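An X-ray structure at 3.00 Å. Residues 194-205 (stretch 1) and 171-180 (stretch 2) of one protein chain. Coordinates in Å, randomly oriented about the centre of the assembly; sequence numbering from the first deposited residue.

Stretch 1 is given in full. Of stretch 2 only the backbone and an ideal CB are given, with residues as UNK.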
# COMPACT_ATOMS: atom_id res chain seq x y z
N MET A 194 -0.54 -15.76 17.13
CA MET A 194 -0.17 -16.70 16.08
C MET A 194 0.72 -15.94 15.11
O MET A 194 1.71 -16.47 14.61
CB MET A 194 -1.43 -17.21 15.36
CG MET A 194 -2.27 -18.15 16.20
SD MET A 194 -3.85 -18.52 15.43
CE MET A 194 -3.39 -19.86 14.39
N GLY A 195 0.35 -14.69 14.86
CA GLY A 195 1.11 -13.86 13.95
C GLY A 195 2.47 -13.50 14.51
O GLY A 195 3.37 -13.12 13.78
N THR A 196 2.62 -13.59 15.83
CA THR A 196 3.89 -13.30 16.45
C THR A 196 4.75 -14.54 16.31
O THR A 196 5.89 -14.47 15.86
CB THR A 196 3.73 -12.92 17.92
OG1 THR A 196 3.05 -11.66 18.02
CG2 THR A 196 5.08 -12.80 18.58
N LEU A 197 4.19 -15.68 16.68
CA LEU A 197 4.90 -16.95 16.58
C LEU A 197 5.32 -17.16 15.14
O LEU A 197 6.50 -17.16 14.82
CB LEU A 197 4.01 -18.11 17.00
CG LEU A 197 3.48 -17.98 18.41
CD1 LEU A 197 2.74 -19.24 18.79
CD2 LEU A 197 4.64 -17.70 19.37
N ILE A 198 4.32 -17.32 14.28
CA ILE A 198 4.56 -17.54 12.87
C ILE A 198 5.58 -16.54 12.32
O ILE A 198 6.37 -16.87 11.44
CB ILE A 198 3.24 -17.44 12.08
CG1 ILE A 198 2.24 -18.46 12.64
CG2 ILE A 198 3.47 -17.71 10.61
CD1 ILE A 198 0.94 -18.50 11.88
N SER A 199 5.56 -15.33 12.86
CA SER A 199 6.49 -14.30 12.41
C SER A 199 7.91 -14.79 12.63
O SER A 199 8.73 -14.83 11.70
CB SER A 199 6.27 -13.02 13.21
OG SER A 199 7.15 -12.01 12.76
N LYS A 200 8.18 -15.17 13.87
CA LYS A 200 9.48 -15.68 14.27
C LYS A 200 9.86 -16.93 13.47
O LYS A 200 10.96 -17.01 12.93
CB LYS A 200 9.44 -15.97 15.77
CG LYS A 200 9.11 -14.74 16.59
CD LYS A 200 10.15 -13.64 16.40
CE LYS A 200 11.50 -14.09 16.94
NZ LYS A 200 12.65 -13.26 16.44
N ALA A 201 8.95 -17.90 13.41
CA ALA A 201 9.18 -19.14 12.67
C ALA A 201 9.70 -18.86 11.27
O ALA A 201 10.46 -19.66 10.72
CB ALA A 201 7.88 -19.95 12.58
N MET A 202 9.29 -17.74 10.70
CA MET A 202 9.74 -17.39 9.36
C MET A 202 11.11 -16.76 9.40
O MET A 202 11.80 -16.70 8.38
CB MET A 202 8.72 -16.48 8.69
CG MET A 202 7.55 -17.26 8.13
SD MET A 202 6.11 -16.28 7.72
CE MET A 202 6.65 -15.41 6.28
N GLY A 203 11.52 -16.27 10.57
CA GLY A 203 12.84 -15.70 10.69
C GLY A 203 13.02 -14.23 10.96
O GLY A 203 14.12 -13.79 11.27
N ALA A 204 11.95 -13.45 10.87
CA ALA A 204 12.09 -12.01 11.10
C ALA A 204 12.30 -11.62 12.57
O ALA A 204 12.29 -12.47 13.47
CB ALA A 204 10.87 -11.30 10.56
N GLU A 205 12.52 -10.33 12.77
CA GLU A 205 12.68 -9.76 14.10
C GLU A 205 11.30 -9.16 14.30
O GLU A 205 10.91 -8.22 13.60
CB GLU A 205 13.76 -8.68 14.09
CG GLU A 205 14.02 -8.00 15.43
CD GLU A 205 15.16 -6.99 15.36
OE1 GLU A 205 15.39 -6.27 16.36
OE2 GLU A 205 15.84 -6.91 14.30
N UNK A 171 -0.55 -12.47 4.56
CA UNK A 171 0.09 -11.17 4.38
C UNK A 171 1.59 -11.19 4.69
O UNK A 171 2.39 -10.53 4.01
CB UNK A 171 -0.60 -10.13 5.27
N UNK A 172 1.98 -11.95 5.71
CA UNK A 172 3.38 -12.02 6.08
C UNK A 172 4.24 -12.51 4.92
O UNK A 172 5.16 -11.81 4.50
CB UNK A 172 3.56 -12.93 7.29
N UNK A 173 3.93 -13.69 4.38
CA UNK A 173 4.67 -14.24 3.24
C UNK A 173 4.65 -13.24 2.10
O UNK A 173 5.67 -12.68 1.71
CB UNK A 173 4.08 -15.58 2.79
N UNK A 174 3.47 -13.03 1.55
CA UNK A 174 3.33 -12.10 0.45
C UNK A 174 4.12 -10.81 0.62
O UNK A 174 4.63 -10.27 -0.34
CB UNK A 174 1.85 -11.76 0.26
N UNK A 175 4.25 -10.31 1.84
CA UNK A 175 4.95 -9.05 2.03
C UNK A 175 6.39 -9.09 2.55
O UNK A 175 6.86 -8.17 3.23
CB UNK A 175 4.12 -8.20 3.00
N UNK A 176 7.09 -10.17 2.23
CA UNK A 176 8.48 -10.28 2.61
C UNK A 176 8.87 -10.72 4.00
O UNK A 176 10.07 -10.75 4.31
CB UNK A 176 9.12 -8.91 2.38
N UNK A 177 7.92 -11.04 4.86
CA UNK A 177 8.30 -11.48 6.19
C UNK A 177 9.28 -12.66 6.01
O UNK A 177 9.01 -13.60 5.26
CB UNK A 177 7.08 -11.87 7.02
N UNK A 178 10.42 -12.58 6.69
CA UNK A 178 11.41 -13.64 6.60
C UNK A 178 12.70 -13.14 7.20
O UNK A 178 12.72 -12.03 7.74
CB UNK A 178 11.62 -14.09 5.15
N UNK A 179 13.80 -13.91 7.12
CA UNK A 179 15.10 -13.53 7.68
C UNK A 179 15.50 -12.11 7.36
O UNK A 179 15.26 -11.64 6.25
CB UNK A 179 16.19 -14.48 7.17
N UNK A 180 16.10 -11.44 8.33
CA UNK A 180 16.57 -10.09 8.12
C UNK A 180 15.58 -8.94 8.10
O UNK A 180 15.99 -7.78 8.10
CB UNK A 180 17.32 -10.07 6.79

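Position 171 lies in helical phi/psi, and nothing of stretch 1 comes within 5.5 Å of its ideal CB. Many residues would suit. The deposited residue is P171. Its phi of -63° fits a proline ring, and its O accepts a bond from the backbone N of 175.

Position 172 is helical, and its CA-to-CB bond points toward stretch 1. The ideal CB lies 4.1 Å from M202 CE, and the space beyond leads to the helix near G195 and S199. A medium to large apolar side chain would suit: leucine, isoleucine or methionine. The deposited residue is L172, with chi1 m and chi2 t. Its CD1 reaches G195 O at 4.0 Å and S199 CA at 4.2 Å, while its CB packs against M202 CE.

Position 173 points sideways, with its ideal CB 4.3 Å from M202 CE. The methyl group favours an apolar neighbour, but the contact is marginal. Valine, isoleucine, leucine or alanine would do. The deposited residue is V173, with chi1 t. Its CG2 lies 4.0 Å from M202 CE.

Position 174 points away from stretch 1. A long polar or charged side chain could fit as well as a small one. It is R174, whose guanidinium is hydrogen-bonded elsewhere in the structure.

Position 175 is the first to leave helical phi/psi, at -102/30, and is out of reach of stretch 1. Asparagine or glycine is common just after a helix, and a donor here could reach back to a carbonyl O of the last turn. It is N175. Its ND2 donates to P171 O at 2.6 Å.

Position 176 has phi 81° and psi 2°. A CB would be jammed against the carbonyl O of 175, so glycine is called for. It is G176.

Position 177 points sideways, yet its ideal CB is 3.6 Å from M202 CE and 5.2 Å from A204 CB. Alanine, cysteine or valine would suit; serine is small enough but less suited to the methyl of M202. It is C177, with chi1 t. Its SG lies 4.2 Å from A204 CB and 4.0 Å from S199 O. M202 CE also approaches C177 O, at 3.1 Å.

Position 178 has phi 167° and psi -174°, readily open to glycine. A CB would point away, 4.2 Å from M202 O, so the contact alone does not exclude a small side chain. It is G178. Its CA makes a CA-H...O contact with M202 O at 3.6 Å, and its O lies 3.4 Å from A204 CA.

Position 179 has phi -46° and psi 140°. M202 O and G203 O lie near its backbone, but CA-to-CB points away, into space stretch 1 does not fill. Proline, alanine or serine would suit. It is P179. Its ring still meets the chain turn: CD is 3.3 Å from M202 O. G203 opposite has no side chain; an ideal CB there would be 3.0 Å from P179 CG.

Position 180 has phi 76°, which favours glycine. It is G180, with N 4.3 Å from G203 O.

Stretch 2 (171-180) PLVRNGCGPG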
# COMPACT_ATOMS: atom_id res chain seq x y z
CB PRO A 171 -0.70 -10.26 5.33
CG PRO A 171 -1.17 -11.19 6.38
CD PRO A 171 -1.60 -12.40 5.59
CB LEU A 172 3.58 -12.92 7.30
CG LEU A 172 3.17 -12.29 8.64
CD1 LEU A 172 3.44 -13.27 9.78
CD2 LEU A 172 3.94 -11.00 8.83
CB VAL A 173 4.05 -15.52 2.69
CG1 VAL A 173 5.01 -16.17 1.76
CG2 VAL A 173 3.67 -16.45 3.78
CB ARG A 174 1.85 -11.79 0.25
CG ARG A 174 1.01 -13.03 0.04
CD ARG A 174 -0.36 -12.72 -0.54
NE ARG A 174 -1.07 -13.94 -0.90
CZ ARG A 174 -2.02 -13.99 -1.81
NH1 ARG A 174 -2.36 -12.88 -2.46
NH2 ARG A 174 -2.63 -15.14 -2.08
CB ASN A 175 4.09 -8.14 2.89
CG ASN A 175 2.79 -7.82 2.23
OD1 ASN A 175 2.75 -7.19 1.18
ND2 ASN A 175 1.69 -8.27 2.83
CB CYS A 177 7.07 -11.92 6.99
SG CYS A 177 7.44 -12.65 8.60
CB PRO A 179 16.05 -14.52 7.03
CG PRO A 179 15.22 -15.71 6.86
CD PRO A 179 13.92 -15.15 6.35
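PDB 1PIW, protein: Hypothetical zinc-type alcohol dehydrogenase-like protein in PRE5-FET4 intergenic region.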